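Long-range contacts in urea carboxylase (Thermus thermophilus, PDB 3OEP), which is of unknown function but is a KipI-KipA homologue with cyclophilin-like domains, probably not an allophanate hydrolase: residues Pro221-Glu226 against Asp365-Glu370; Leu273-Tyr278 against Arg331-Val336; Pro281-Leu286 against Leu321-Arg326; Ala300-Glu305 against Leu314-Lys319. All blocks are in the same frame, centred on the assembly; numbering follows the deposited sequence.

Contact 1. Residues Pro221-Glu226 against Asp365-Glu370; sequences PALLVE and DVLGLE
Strands 221-225 and 366-368 run antiparallel, with 149° between their directions and 4.3 Å between their axes. The register slips by one residue at a classic beta bulge, where Ala222 and Leu223 both face Leu367. Leu367 O accepts two bonds there, from Ala222 N at 2.8 Å and from Leu223 N at 3.1 Å. Both donors lie in its carbonyl plane. Past the bulge, Leu367 N donates to Leu223 O at 2.9 Å. Val225 N then gives an almost straight bond (175°) to Asp365 O at 2.9 Å.

Leu223 holds CG in the crowded position between backbone N and carbonyl carbon, chi1 66°. It lies alongside Leu367, its CD1 3.9 Å from Leu367 CG. On the other face Leu224 crosses Val366 obliquely, with Leu224 CD1 4.0 Å from Val366 CG2. Ala222 CB meets Leu369 CD2 at 3.9 Å. Of the Asp365 side chain, CB packs beside Val225 CG2; the carboxylate turns to Trp362 N and Arg359.

Strand 366-368 is one of the two edge strands of its antiparallel sheet within the chain. Strand 221-225 has strand 282-285 on its other side. Leu223 and Val225 pack on Leu283, while Ala222 and Leu369 touch Leu289 of strand 289-295.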
loop_
_atom_site.group_PDB
_atom_site.type_symbol
_atom_site.label_atom_id
_atom_site.label_comp_id
_atom_site.label_asym_id
_atom_site.label_seq_id
_atom_site.Cartn_x
_atom_site.Cartn_y
_atom_site.Cartn_z
ATOM N N PRO A 221 9.565 -0.368 -28.667
ATOM C CA PRO A 221 8.742 -1.536 -28.359
ATOM C C PRO A 221 9.582 -2.804 -28.198
ATOM O O PRO A 221 10.460 -3.091 -29.019
ATOM C CB PRO A 221 7.803 -1.636 -29.566
ATOM C CG PRO A 221 7.738 -0.278 -30.097
ATOM C CD PRO A 221 9.076 0.341 -29.861
ATOM N N ALA A 222 9.314 -3.541 -27.128
ATOM C CA ALA A 222 10.168 -4.644 -26.710
ATOM C C ALA A 222 9.439 -5.971 -26.665
ATOM O O ALA A 222 9.981 -6.991 -27.093
ATOM C CB ALA A 222 10.760 -4.341 -25.347
ATOM N N LEU A 223 8.232 -5.977 -26.101
ATOM C CA LEU A 223 7.495 -7.219 -25.911
ATOM C C LEU A 223 5.986 -6.998 -25.883
ATOM O O LEU A 223 5.499 -5.904 -25.552
ATOM C CB LEU A 223 7.967 -7.942 -24.643
ATOM C CG LEU A 223 7.683 -7.251 -23.308
ATOM C CD1 LEU A 223 6.331 -7.688 -22.755
ATOM C CD2 LEU A 223 8.799 -7.550 -22.300
ATOM N N LEU A 224 5.277 -8.055 -26.260
ATOM C CA LEU A 224 3.825 -8.108 -26.287
ATOM C C LEU A 224 3.344 -9.075 -25.227
ATOM O O LEU A 224 3.842 -10.207 -25.132
ATOM C CB LEU A 224 3.336 -8.610 -27.653
ATOM C CG LEU A 224 1.840 -8.902 -27.787
ATOM C CD1 LEU A 224 0.992 -7.623 -27.713
ATOM C CD2 LEU A 224 1.575 -9.642 -29.092
ATOM N N VAL A 225 2.369 -8.632 -24.440
ATOM C CA VAL A 225 1.664 -9.512 -23.527
ATOM C C VAL A 225 0.577 -10.221 -24.329
ATOM O O VAL A 225 -0.431 -9.613 -24.704
ATOM C CB VAL A 225 1.016 -8.734 -22.365
ATOM C CG1 VAL A 225 0.317 -9.710 -21.400
ATOM C CG2 VAL A 225 2.058 -7.880 -21.651
ATOM N N GLU A 226 0.799 -11.494 -24.633
ATOM C CA GLU A 226 -0.182 -12.280 -25.377
ATOM C C GLU A 226 -1.315 -12.725 -24.463
ATOM O O GLU A 226 -2.492 -12.660 -24.845
ATOM C CB GLU A 226 0.473 -13.483 -26.042
ATOM C CG GLU A 226 1.452 -13.087 -27.152
ATOM C CD GLU A 226 1.431 -14.037 -28.334
ATOM O OE1 GLU A 226 0.340 -14.531 -28.691
ATOM O OE2 GLU A 226 2.501 -14.268 -28.930
ATOM N N ASP A 365 -1.111 -5.619 -24.319
ATOM C CA ASP A 365 -0.187 -4.582 -23.866
ATOM C C ASP A 365 1.148 -4.739 -24.580
ATOM O O ASP A 365 1.677 -5.851 -24.694
ATOM C CB ASP A 365 0.056 -4.649 -22.352
ATOM C CG ASP A 365 -1.049 -3.997 -21.537
ATOM O OD1 ASP A 365 -1.842 -3.199 -22.084
ATOM O OD2 ASP A 365 -1.119 -4.278 -20.324
ATOM N N VAL A 366 1.692 -3.621 -25.042
ATOM C CA VAL A 366 3.049 -3.586 -25.577
ATOM C C VAL A 366 3.926 -2.783 -24.621
ATOM O O VAL A 366 3.612 -1.628 -24.301
ATOM C CB VAL A 366 3.087 -2.972 -26.977
ATOM C CG1 VAL A 366 4.524 -2.804 -27.455
ATOM C CG2 VAL A 366 2.301 -3.849 -27.939
ATOM N N LEU A 367 4.997 -3.410 -24.148
ATOM C CA LEU A 367 5.962 -2.752 -23.262
ATOM C C LEU A 367 7.213 -2.419 -24.046
ATOM O O LEU A 367 7.623 -3.192 -24.918
ATOM C CB LEU A 367 6.335 -3.658 -22.098
ATOM C CG LEU A 367 5.179 -4.215 -21.268
ATOM C CD1 LEU A 367 5.724 -4.903 -20.016
ATOM C CD2 LEU A 367 4.186 -3.132 -20.901
ATOM N N GLY A 368 7.824 -1.283 -23.717
ATOM C CA GLY A 368 9.027 -0.815 -24.404
ATOM C C GLY A 368 10.226 -0.646 -23.490
ATOM O O GLY A 368 10.085 -0.623 -22.265
ATOM N N LEU A 369 11.411 -0.531 -24.092
ATOM C CA LEU A 369 12.647 -0.287 -23.349
ATOM C C LEU A 369 12.774 1.198 -22.981
ATOM O O LEU A 369 12.436 2.083 -23.777
ATOM C CB LEU A 369 13.874 -0.717 -24.175
ATOM C CG LEU A 369 13.939 -2.179 -24.624
ATOM C CD1 LEU A 369 15.186 -2.430 -25.456
ATOM C CD2 LEU A 369 13.891 -3.127 -23.426
ATOM N N GLU A 370 13.244 1.471 -21.768
ATOM C CA GLU A 370 13.506 2.853 -21.350
ATOM C C GLU A 370 14.647 3.444 -22.188
ATOM O O GLU A 370 14.584 4.601 -22.592
ATOM C CB GLU A 370 13.831 2.919 -19.852
ATOM C CG GLU A 370 14.390 4.259 -19.348
ATOM C CD GLU A 370 13.491 5.449 -19.647
ATOM O OE1 GLU A 370 14.016 6.580 -19.753
ATOM O OE2 GLU A 370 12.264 5.263 -19.777
#

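Contact 2. Residues Leu273-Tyr278 against Arg331-Val336; sequences LLEFAY and RGYLAV
Glu275 leaves its strand with CG anti to the backbone N, chi1 179°, and stays extended beyond. Its CB lies against Tyr333 CE2 at 3.5 Å. Its CG touches the same Tyr333 CE2 at 3.4 Å and also faces Arg331 CG. CD lies near Tyr333 OH and Arg331 CD. The two side chains of Glu275 and Tyr333 run alongside, with carboxylate and ring planes 83° apart. At the tip the oxygens part company. OE1 forms a salt bridge with Arg331 NH1 at 2.9 Å, and OE2 accepts from Tyr333 OH at 2.7 Å. Both donors come from above the carboxylate plane. Arg420 also pairs with OE1, and Leu253 N with OE2, so the buried charge is well satisfied. An alanine here would remove the carboxylate and its bonds to Arg331 and Tyr333, and would probably leave those tips less well fixed. Arg331 is held too through NE, by Gly481 O, and Ala277 CB lies over one face of its guanidinium.

On the other side of the sheet Gly332 CA sits over the Phe276 ring, 4.1 Å from its centroid. A beta carbon on Gly332 would collide with Phe276 CE1. Paired antiparallel backbone bonds join Leu274 to Leu334 and Phe276 to Gly332.

Strand 233-235 flanks strand 273-277, and strand 289-295 flanks strand 331-336. Helix 255-264 packs on Tyr333 and Ala335; Leu274 and Leu334 meet Leu283 of strand 282-285.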
loop_
_atom_site.group_PDB
_atom_site.type_symbol
_atom_site.label_atom_id
_atom_site.label_comp_id
_atom_site.label_asym_id
_atom_site.label_seq_id
_atom_site.Cartn_x
_atom_site.Cartn_y
_atom_site.Cartn_z
ATOM N N LEU A 273 10.685 -3.327 -13.835
ATOM C CA LEU A 273 10.675 -4.703 -14.325
ATOM C C LEU A 273 9.315 -5.321 -14.024
ATOM O O LEU A 273 8.458 -4.665 -13.421
ATOM C CB LEU A 273 11.834 -5.515 -13.719
ATOM C CG LEU A 273 11.717 -6.096 -12.305
ATOM C CD1 LEU A 273 13.004 -6.834 -11.947
ATOM C CD2 LEU A 273 11.416 -5.045 -11.290
ATOM N N LEU A 274 9.113 -6.555 -14.478
ATOM C CA LEU A 274 7.841 -7.249 -14.311
ATOM C C LEU A 274 7.867 -8.170 -13.090
ATOM O O LEU A 274 8.800 -8.940 -12.921
ATOM C CB LEU A 274 7.538 -8.068 -15.564
ATOM C CG LEU A 274 6.125 -8.633 -15.685
ATOM C CD1 LEU A 274 5.097 -7.531 -15.533
ATOM C CD2 LEU A 274 5.960 -9.341 -17.023
ATOM N N GLU A 275 6.835 -8.072 -12.249
ATOM C CA GLU A 275 6.608 -9.010 -11.156
ATOM C C GLU A 275 5.359 -9.799 -11.522
ATOM O O GLU A 275 4.379 -9.221 -11.986
ATOM C CB GLU A 275 6.364 -8.278 -9.831
ATOM C CG GLU A 275 6.102 -9.218 -8.657
ATOM C CD GLU A 275 5.685 -8.488 -7.399
ATOM O OE1 GLU A 275 4.468 -8.468 -7.126
ATOM O OE2 GLU A 275 6.569 -7.955 -6.688
ATOM N N PHE A 276 5.392 -11.110 -11.313
ATOM C CA PHE A 276 4.199 -11.944 -11.471
ATOM C C PHE A 276 4.120 -12.986 -10.369
ATOM O O PHE A 276 5.139 -13.425 -9.835
ATOM C CB PHE A 276 4.159 -12.618 -12.847
ATOM C CG PHE A 276 5.443 -13.282 -13.234
ATOM C CD1 PHE A 276 5.626 -14.639 -13.036
ATOM C CD2 PHE A 276 6.476 -12.541 -13.795
ATOM C CE1 PHE A 276 6.822 -15.247 -13.391
ATOM C CE2 PHE A 276 7.675 -13.145 -14.145
ATOM C CZ PHE A 276 7.842 -14.497 -13.945
ATOM N N ALA A 277 2.898 -13.379 -10.030
ATOM C CA ALA A 277 2.675 -14.293 -8.924
ATOM C C ALA A 277 1.678 -15.381 -9.289
ATOM O O ALA A 277 0.695 -15.120 -9.984
ATOM C CB ALA A 277 2.195 -13.526 -7.699
ATOM N N TYR A 278 1.960 -16.600 -8.830
ATOM C CA TYR A 278 1.066 -17.759 -8.951
ATOM C C TYR A 278 0.950 -18.292 -10.391
ATOM O O TYR A 278 1.216 -19.472 -10.654
ATOM C CB TYR A 278 -0.317 -17.459 -8.329
ATOM C CG TYR A 278 -0.280 -17.146 -6.824
ATOM C CD1 TYR A 278 -0.246 -15.831 -6.358
ATOM C CD2 TYR A 278 -0.273 -18.172 -5.882
ATOM C CE1 TYR A 278 -0.210 -15.548 -4.976
ATOM C CE2 TYR A 278 -0.240 -17.902 -4.512
ATOM C CZ TYR A 278 -0.209 -16.594 -4.065
ATOM O OH TYR A 278 -0.176 -16.358 -2.697
ATOM N N ARG A 331 6.422 -16.121 -6.629
ATOM C CA ARG A 331 6.625 -14.788 -7.199
ATOM C C ARG A 331 7.918 -14.694 -7.997
ATOM O O ARG A 331 9.008 -14.906 -7.473
ATOM C CB ARG A 331 6.610 -13.750 -6.085
ATOM C CG ARG A 331 6.462 -12.309 -6.535
ATOM C CD ARG A 331 6.119 -11.410 -5.339
ATOM N NE ARG A 331 4.958 -11.937 -4.619
ATOM C CZ ARG A 331 3.684 -11.636 -4.860
ATOM N NH1 ARG A 331 3.344 -10.725 -5.759
ATOM N NH2 ARG A 331 2.735 -12.231 -4.150
ATOM N N GLY A 332 7.772 -14.365 -9.274
ATOM C CA GLY A 332 8.901 -14.246 -10.189
ATOM C C GLY A 332 9.069 -12.830 -10.703
ATOM O O GLY A 332 8.137 -12.010 -10.632
ATOM N N TYR A 333 10.269 -12.555 -11.218
ATOM C CA TYR A 333 10.643 -11.262 -11.782
ATOM C C TYR A 333 11.296 -11.433 -13.143
ATOM O O TYR A 333 12.139 -12.309 -13.330
ATOM C CB TYR A 333 11.610 -10.521 -10.848
ATOM C CG TYR A 333 10.929 -10.191 -9.562
ATOM C CD1 TYR A 333 10.937 -11.090 -8.505
ATOM C CD2 TYR A 333 10.184 -9.020 -9.437
ATOM C CE1 TYR A 333 10.251 -10.813 -7.332
ATOM C CE2 TYR A 333 9.496 -8.735 -8.272
ATOM C CZ TYR A 333 9.532 -9.628 -7.226
ATOM O OH TYR A 333 8.836 -9.342 -6.074
ATOM N N LEU A 334 10.897 -10.590 -14.087
ATOM C CA LEU A 334 11.523 -10.562 -15.400
ATOM C C LEU A 334 12.032 -9.155 -15.655
ATOM O O LEU A 334 11.248 -8.210 -15.696
ATOM C CB LEU A 334 10.527 -10.968 -16.478
ATOM C CG LEU A 334 11.078 -11.078 -17.901
ATOM C CD1 LEU A 334 12.019 -12.267 -18.014
ATOM C CD2 LEU A 334 9.923 -11.183 -18.895
ATOM N N ALA A 335 13.348 -9.029 -15.815
ATOM C CA ALA A 335 13.993 -7.766 -16.159
ATOM C C ALA A 335 14.459 -7.815 -17.606
ATOM O O ALA A 335 14.718 -8.891 -18.146
ATOM C CB ALA A 335 15.170 -7.510 -15.237
ATOM N N VAL A 336 14.548 -6.647 -18.233
ATOM C CA VAL A 336 15.101 -6.534 -19.578
ATOM C C VAL A 336 16.194 -5.482 -19.585
ATOM O O VAL A 336 16.092 -4.461 -18.902
ATOM C CB VAL A 336 14.018 -6.193 -20.628
ATOM C CG1 VAL A 336 12.973 -7.315 -20.686
ATOM C CG2 VAL A 336 13.366 -4.857 -20.321
#

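Contact 3. Residues Pro281-Leu286 against Leu321-Arg326; sequences PVLTAL and LRFRPR
The Phe323 ring receives its partners from segment 281-286 at the edge. Pro281 O lies near the ring plane, 3.5 Å from Phe323 CD2, and Leu283 CD1 comes to the same rim, 4.4 Å from Phe323 CE2. The Pro281 ring crosses obliquely, its CD 4.0 Å from Phe323 CD2. The rings of Phe276 and Phe293 also meet this phenyl group, with planes at about 40° and 50° to it. The other flat group, the Arg322 guanidinium, is approached obliquely by Val282 CG1. The Arg322 chain is extended and runs beside Val282, with Arg322 CG 4.2 Å from Val282 CG1.

Leu283 and Leu321 form an antiparallel hydrogen-bonded pair. Leu283 N donates to Leu321 O at 3.1 Å and 176°; Leu321 N returns a bond to Leu283 O at 2.7 Å. Both leucine side chains reach Trp315 of strand 311-315, across the interior between the two sheets.

Two residues along, a water bridges the strands. It donates to Pro281 O and accepts from Phe323 N, at 2.8 Å each. This link gives both backbone groups a partner where the strands part. The join is thus backbone hydrogen bonding on an apolar floor, with no salt bridge between the segments.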
loop_
_atom_site.group_PDB
_atom_site.type_symbol
_atom_site.label_atom_id
_atom_site.label_comp_id
_atom_site.label_asym_id
_atom_site.label_seq_id
_atom_site.Cartn_x
_atom_site.Cartn_y
_atom_site.Cartn_z
ATOM N N PRO A 281 2.594 -14.584 -17.129
ATOM C CA PRO A 281 2.085 -14.204 -18.432
ATOM C C PRO A 281 2.711 -15.017 -19.551
ATOM O O PRO A 281 3.692 -15.728 -19.335
ATOM C CB PRO A 281 2.503 -12.738 -18.550
ATOM C CG PRO A 281 3.753 -12.652 -17.775
ATOM C CD PRO A 281 3.601 -13.630 -16.634
ATOM N N VAL A 282 2.119 -14.903 -20.730
ATOM C CA VAL A 282 2.713 -15.401 -21.960
ATOM C C VAL A 282 3.156 -14.170 -22.749
ATOM O O VAL A 282 2.328 -13.326 -23.097
ATOM C CB VAL A 282 1.703 -16.226 -22.772
ATOM C CG1 VAL A 282 2.336 -16.725 -24.074
ATOM C CG2 VAL A 282 1.169 -17.398 -21.933
ATOM N N LEU A 283 4.456 -14.073 -23.015
ATOM C CA LEU A 283 5.051 -12.867 -23.589
ATOM C C LEU A 283 5.797 -13.205 -24.869
ATOM O O LEU A 283 6.451 -14.241 -24.952
ATOM C CB LEU A 283 6.056 -12.248 -22.609
ATOM C CG LEU A 283 5.585 -11.968 -21.190
ATOM C CD1 LEU A 283 6.752 -11.509 -20.313
ATOM C CD2 LEU A 283 4.441 -10.938 -21.204
ATOM N N THR A 284 5.734 -12.317 -25.854
ATOM C CA THR A 284 6.498 -12.510 -27.086
ATOM C C THR A 284 7.366 -11.283 -27.371
ATOM O O THR A 284 6.888 -10.148 -27.323
ATOM C CB THR A 284 5.566 -12.833 -28.262
ATOM O OG1 THR A 284 4.815 -14.010 -27.942
ATOM C CG2 THR A 284 6.366 -13.077 -29.549
ATOM N N ALA A 285 8.647 -11.526 -27.638
ATOM C CA ALA A 285 9.600 -10.464 -27.932
ATOM C C ALA A 285 9.284 -9.825 -29.284
ATOM O O ALA A 285 8.952 -10.520 -30.242
ATOM C CB ALA A 285 11.034 -11.015 -27.924
ATOM N N LEU A 286 9.380 -8.499 -29.345
ATOM C CA LEU A 286 9.190 -7.748 -30.593
ATOM C C LEU A 286 10.523 -7.279 -31.185
ATOM O O LEU A 286 10.570 -6.720 -32.290
ATOM C CB LEU A 286 8.281 -6.549 -30.335
ATOM C CG LEU A 286 6.901 -6.907 -29.780
ATOM C CD1 LEU A 286 6.093 -5.643 -29.533
ATOM C CD2 LEU A 286 6.146 -7.868 -30.732
ATOM N N LEU A 321 7.924 -16.494 -24.564
ATOM C CA LEU A 321 8.434 -16.827 -23.246
ATOM C C LEU A 321 7.252 -17.162 -22.334
ATOM O O LEU A 321 6.276 -16.404 -22.265
ATOM C CB LEU A 321 9.195 -15.624 -22.692
ATOM C CG LEU A 321 9.830 -15.751 -21.309
ATOM C CD1 LEU A 321 10.904 -16.830 -21.291
ATOM C CD2 LEU A 321 10.396 -14.380 -20.905
ATOM N N ARG A 322 7.344 -18.292 -21.639
ATOM C CA ARG A 322 6.299 -18.728 -20.712
ATOM C C ARG A 322 6.941 -19.058 -19.377
ATOM O O ARG A 322 8.172 -19.133 -19.273
ATOM C CB ARG A 322 5.582 -19.964 -21.257
ATOM C CG ARG A 322 4.824 -19.736 -22.558
ATOM C CD ARG A 322 4.280 -21.042 -23.125
ATOM N NE ARG A 322 3.499 -20.822 -24.346
ATOM C CZ ARG A 322 3.996 -20.749 -25.580
ATOM N NH1 ARG A 322 5.301 -20.880 -25.811
ATOM N NH2 ARG A 322 3.172 -20.545 -26.603
ATOM N N PHE A 323 6.108 -19.258 -18.362
ATOM C CA PHE A 323 6.601 -19.561 -17.022
ATOM C C PHE A 323 5.862 -20.764 -16.479
ATOM O O PHE A 323 4.657 -20.707 -16.241
ATOM C CB PHE A 323 6.452 -18.348 -16.116
ATOM C CG PHE A 323 7.223 -17.157 -16.605
ATOM C CD1 PHE A 323 8.571 -17.026 -16.319
ATOM C CD2 PHE A 323 6.612 -16.206 -17.411
ATOM C CE1 PHE A 323 9.298 -15.939 -16.795
ATOM C CE2 PHE A 323 7.332 -15.113 -17.889
ATOM C CZ PHE A 323 8.674 -14.986 -17.581
ATOM N N ARG A 324 6.592 -21.861 -16.331
ATOM C CA ARG A 324 6.038 -23.112 -15.847
ATOM C C ARG A 324 6.080 -23.133 -14.322
ATOM O O ARG A 324 7.155 -23.065 -13.745
ATOM C CB ARG A 324 6.858 -24.274 -16.407
ATOM C CG ARG A 324 6.399 -25.653 -15.971
ATOM C CD ARG A 324 7.195 -26.725 -16.712
ATOM N NE ARG A 324 6.855 -26.766 -18.135
ATOM C CZ ARG A 324 7.578 -27.369 -19.082
ATOM N NH1 ARG A 324 8.716 -27.990 -18.789
ATOM N NH2 ARG A 324 7.158 -27.345 -20.342
ATOM N N PRO A 325 4.917 -23.233 -13.659
ATOM C CA PRO A 325 4.956 -23.270 -12.197
ATOM C C PRO A 325 5.796 -24.434 -11.672
ATOM O O PRO A 325 5.721 -25.540 -12.204
ATOM C CB PRO A 325 3.483 -23.426 -11.812
ATOM C CG PRO A 325 2.741 -22.832 -12.959
ATOM C CD PRO A 325 3.534 -23.188 -14.169
ATOM N N ARG A 326 6.607 -24.179 -10.650
ATOM C CA ARG A 326 7.464 -25.219 -10.094
ATOM C C ARG A 326 7.948 -24.886 -8.700
ATOM O O ARG A 326 8.332 -23.747 -8.417
ATOM C CB ARG A 326 8.688 -25.453 -10.981
ATOM C CG ARG A 326 9.680 -26.461 -10.387
ATOM C CD ARG A 326 10.627 -27.004 -11.422
ATOM N NE ARG A 326 9.914 -27.614 -12.541
ATOM C CZ ARG A 326 10.484 -27.984 -13.685
ATOM N NH1 ARG A 326 11.792 -27.826 -13.871
ATOM N NH2 ARG A 326 9.741 -28.520 -14.648
HETATM O O HOH W 1 3.424 -18.424 -18.706
#

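Contact 4. Residues Ala300-Glu305 against Leu314-Lys319; sequences ALLEGE and LWPRGK
Leu302 and Trp315 both carry CG anti to the backbone N, chi1 180° and -178°, and these torsions bring their tips together. Two turns meet here. A type I' turn from Leu302 to Glu305 closes the beta hairpin of strands 298-302 and 305-307, and a type II turn from Pro316 to Lys319 follows strand 311-315. In the hairpin, Leu302 and Glu305 exchange backbone hydrogen bonds.

The Leu302 side chain crosses the indole at about a right angle. Its CD1 lies 3.8 Å from Trp315 CD1 and 4.0 Å from Lys319 CB. Its other branch, CD2, comes 3.4 Å from Leu314 O. Glu303 adds a more exposed layer. Its OE1 meets Pro316 CG tip to tip at 3.7 Å, and its OE2 lies 3.5 Å from Lys319 CE. Glu303 OE2 and Lys319 NZ are 4.1 Å apart, too far for a salt bridge.

Trp315 reaches on into the interior, packing on Ala285 of strand 282-285 and on Leu289 and Ala291 of strand 289-295. An alanine here would remove the indole and would probably loosen both the packing under Leu302 and the hold on the type II turn. That hold is Trp315 NE1 donating to Lys319 O at 2.9 Å, with the donor above the carbonyl plane.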
loop_
_atom_site.group_PDB
_atom_site.type_symbol
_atom_site.label_atom_id
_atom_site.label_comp_id
_atom_site.label_asym_id
_atom_site.label_seq_id
_atom_site.Cartn_x
_atom_site.Cartn_y
_atom_site.Cartn_z
ATOM N N ALA A 300 11.382 -20.553 -16.318
ATOM C CA ALA A 300 11.034 -19.910 -17.570
ATOM C C ALA A 300 11.189 -20.922 -18.699
ATOM O O ALA A 300 12.046 -21.810 -18.639
ATOM C CB ALA A 300 11.905 -18.677 -17.809
ATOM N N LEU A 301 10.339 -20.784 -19.714
ATOM C CA LEU A 301 10.322 -21.690 -20.861
ATOM C C LEU A 301 10.485 -20.879 -22.131
ATOM O O LEU A 301 9.662 -20.010 -22.425
ATOM C CB LEU A 301 9.004 -22.463 -20.940
ATOM C CG LEU A 301 8.680 -23.473 -19.846
ATOM C CD1 LEU A 301 7.333 -24.122 -20.135
ATOM C CD2 LEU A 301 9.764 -24.520 -19.744
ATOM N N LEU A 302 11.545 -21.162 -22.888
ATOM C CA LEU A 302 11.816 -20.435 -24.121
ATOM C C LEU A 302 12.393 -21.393 -25.152
ATOM O O LEU A 302 13.406 -22.040 -24.893
ATOM C CB LEU A 302 12.802 -19.293 -23.858
ATOM C CG LEU A 302 13.184 -18.433 -25.066
ATOM C CD1 LEU A 302 11.963 -17.706 -25.603
ATOM C CD2 LEU A 302 14.292 -17.448 -24.700
ATOM N N GLU A 303 11.734 -21.478 -26.309
ATOM C CA GLU A 303 12.187 -22.329 -27.421
ATOM C C GLU A 303 12.453 -23.773 -26.979
ATOM O O GLU A 303 13.428 -24.397 -27.408
ATOM C CB GLU A 303 13.430 -21.724 -28.083
ATOM C CG GLU A 303 13.196 -20.349 -28.703
ATOM C CD GLU A 303 14.432 -19.794 -29.377
ATOM O OE1 GLU A 303 15.261 -19.165 -28.684
ATOM O OE2 GLU A 303 14.572 -19.979 -30.603
ATOM N N GLY A 304 11.585 -24.285 -26.111
ATOM C CA GLY A 304 11.677 -25.660 -25.628
ATOM C C GLY A 304 12.578 -25.888 -24.423
ATOM O O GLY A 304 12.519 -26.961 -23.813
ATOM N N GLU A 305 13.405 -24.897 -24.077
ATOM C CA GLU A 305 14.375 -25.027 -22.987
ATOM C C GLU A 305 13.815 -24.453 -21.692
ATOM O O GLU A 305 13.125 -23.439 -21.715
ATOM C CB GLU A 305 15.673 -24.284 -23.328
ATOM C CG GLU A 305 16.319 -24.665 -24.656
ATOM C CD GLU A 305 16.885 -26.078 -24.684
ATOM O OE1 GLU A 305 17.171 -26.562 -25.798
ATOM O OE2 GLU A 305 17.051 -26.702 -23.614
ATOM N N LEU A 314 19.222 -14.749 -23.995
ATOM C CA LEU A 314 18.830 -14.065 -25.218
ATOM C C LEU A 314 17.390 -14.466 -25.527
ATOM O O LEU A 314 17.036 -15.644 -25.502
ATOM C CB LEU A 314 19.777 -14.422 -26.372
ATOM C CG LEU A 314 19.721 -13.596 -27.674
ATOM C CD1 LEU A 314 18.472 -13.902 -28.470
ATOM C CD2 LEU A 314 19.835 -12.093 -27.429
ATOM N N TRP A 315 16.565 -13.465 -25.794
ATOM C CA TRP A 315 15.158 -13.653 -26.090
ATOM C C TRP A 315 14.925 -13.083 -27.493
ATOM O O TRP A 315 14.790 -11.873 -27.664
ATOM C CB TRP A 315 14.342 -12.946 -25.013
ATOM C CG TRP A 315 12.850 -13.075 -25.113
ATOM C CD1 TRP A 315 12.129 -13.891 -25.942
ATOM C CD2 TRP A 315 11.893 -12.380 -24.304
ATOM N NE1 TRP A 315 10.779 -13.718 -25.718
ATOM C CE2 TRP A 315 10.609 -12.796 -24.721
ATOM C CE3 TRP A 315 11.997 -11.421 -23.290
ATOM C CZ2 TRP A 315 9.439 -12.299 -24.142
ATOM C CZ3 TRP A 315 10.827 -10.922 -22.722
ATOM C CH2 TRP A 315 9.571 -11.361 -23.153
ATOM N N PRO A 316 14.924 -13.958 -28.515
ATOM C CA PRO A 316 14.894 -13.461 -29.888
ATOM C C PRO A 316 13.532 -12.952 -30.322
ATOM O O PRO A 316 12.508 -13.439 -29.836
ATOM C CB PRO A 316 15.285 -14.686 -30.726
ATOM C CG PRO A 316 15.845 -15.672 -29.774
ATOM C CD PRO A 316 15.167 -15.414 -28.474
ATOM N N ARG A 317 13.536 -11.992 -31.241
ATOM C CA ARG A 317 12.315 -11.438 -31.809
ATOM C C ARG A 317 11.378 -12.552 -32.262
ATOM O O ARG A 317 11.806 -13.500 -32.928
ATOM C CB ARG A 317 12.652 -10.532 -32.998
ATOM C CG ARG A 317 11.458 -10.099 -33.826
ATOM C CD ARG A 317 11.918 -9.189 -34.952
ATOM N NE ARG A 317 12.160 -7.837 -34.468
ATOM C CZ ARG A 317 12.943 -6.937 -35.057
ATOM N NH1 ARG A 317 13.605 -7.226 -36.176
ATOM N NH2 ARG A 317 13.068 -5.732 -34.511
ATOM N N GLY A 318 10.109 -12.434 -31.881
ATOM C CA GLY A 318 9.074 -13.366 -32.317
ATOM C C GLY A 318 8.970 -14.653 -31.519
ATOM O O GLY A 318 8.073 -15.450 -31.769
ATOM N N LYS A 319 9.875 -14.868 -30.564
ATOM C CA LYS A 319 9.832 -16.071 -29.737
ATOM C C LYS A 319 9.051 -15.812 -28.460
ATOM O O LYS A 319 9.126 -14.723 -27.880
ATOM C CB LYS A 319 11.242 -16.566 -29.407
ATOM C CG LYS A 319 12.117 -16.837 -30.639
ATOM C CD LYS A 319 11.485 -17.827 -31.603
ATOM C CE LYS A 319 12.436 -18.175 -32.753
ATOM N NZ LYS A 319 11.904 -19.271 -33.605
#

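How the contacts relate
The contacts are nested along the chain: contact 4 lies within the loop closed by contact 3, which lies within contact 2, itself within contact 1. Contacts 1 and 3 belong to one antiparallel six-stranded sheet, where strand 282-285 neighbours strand 221-225. Contact 2 belongs to a five-stranded sheet. Contact 4 joins both, through strands 298-302 and 311-315. Centres of contacts 3 and 4 are about 8 Å apart, those of 2 and 3 about 10 Å, and those of 2 and 4 about 16 Å. The two sheets pack face to face, with Leu334 on Leu321 and Leu223 on Trp315. Segments distant in sequence thus build one compact beta region.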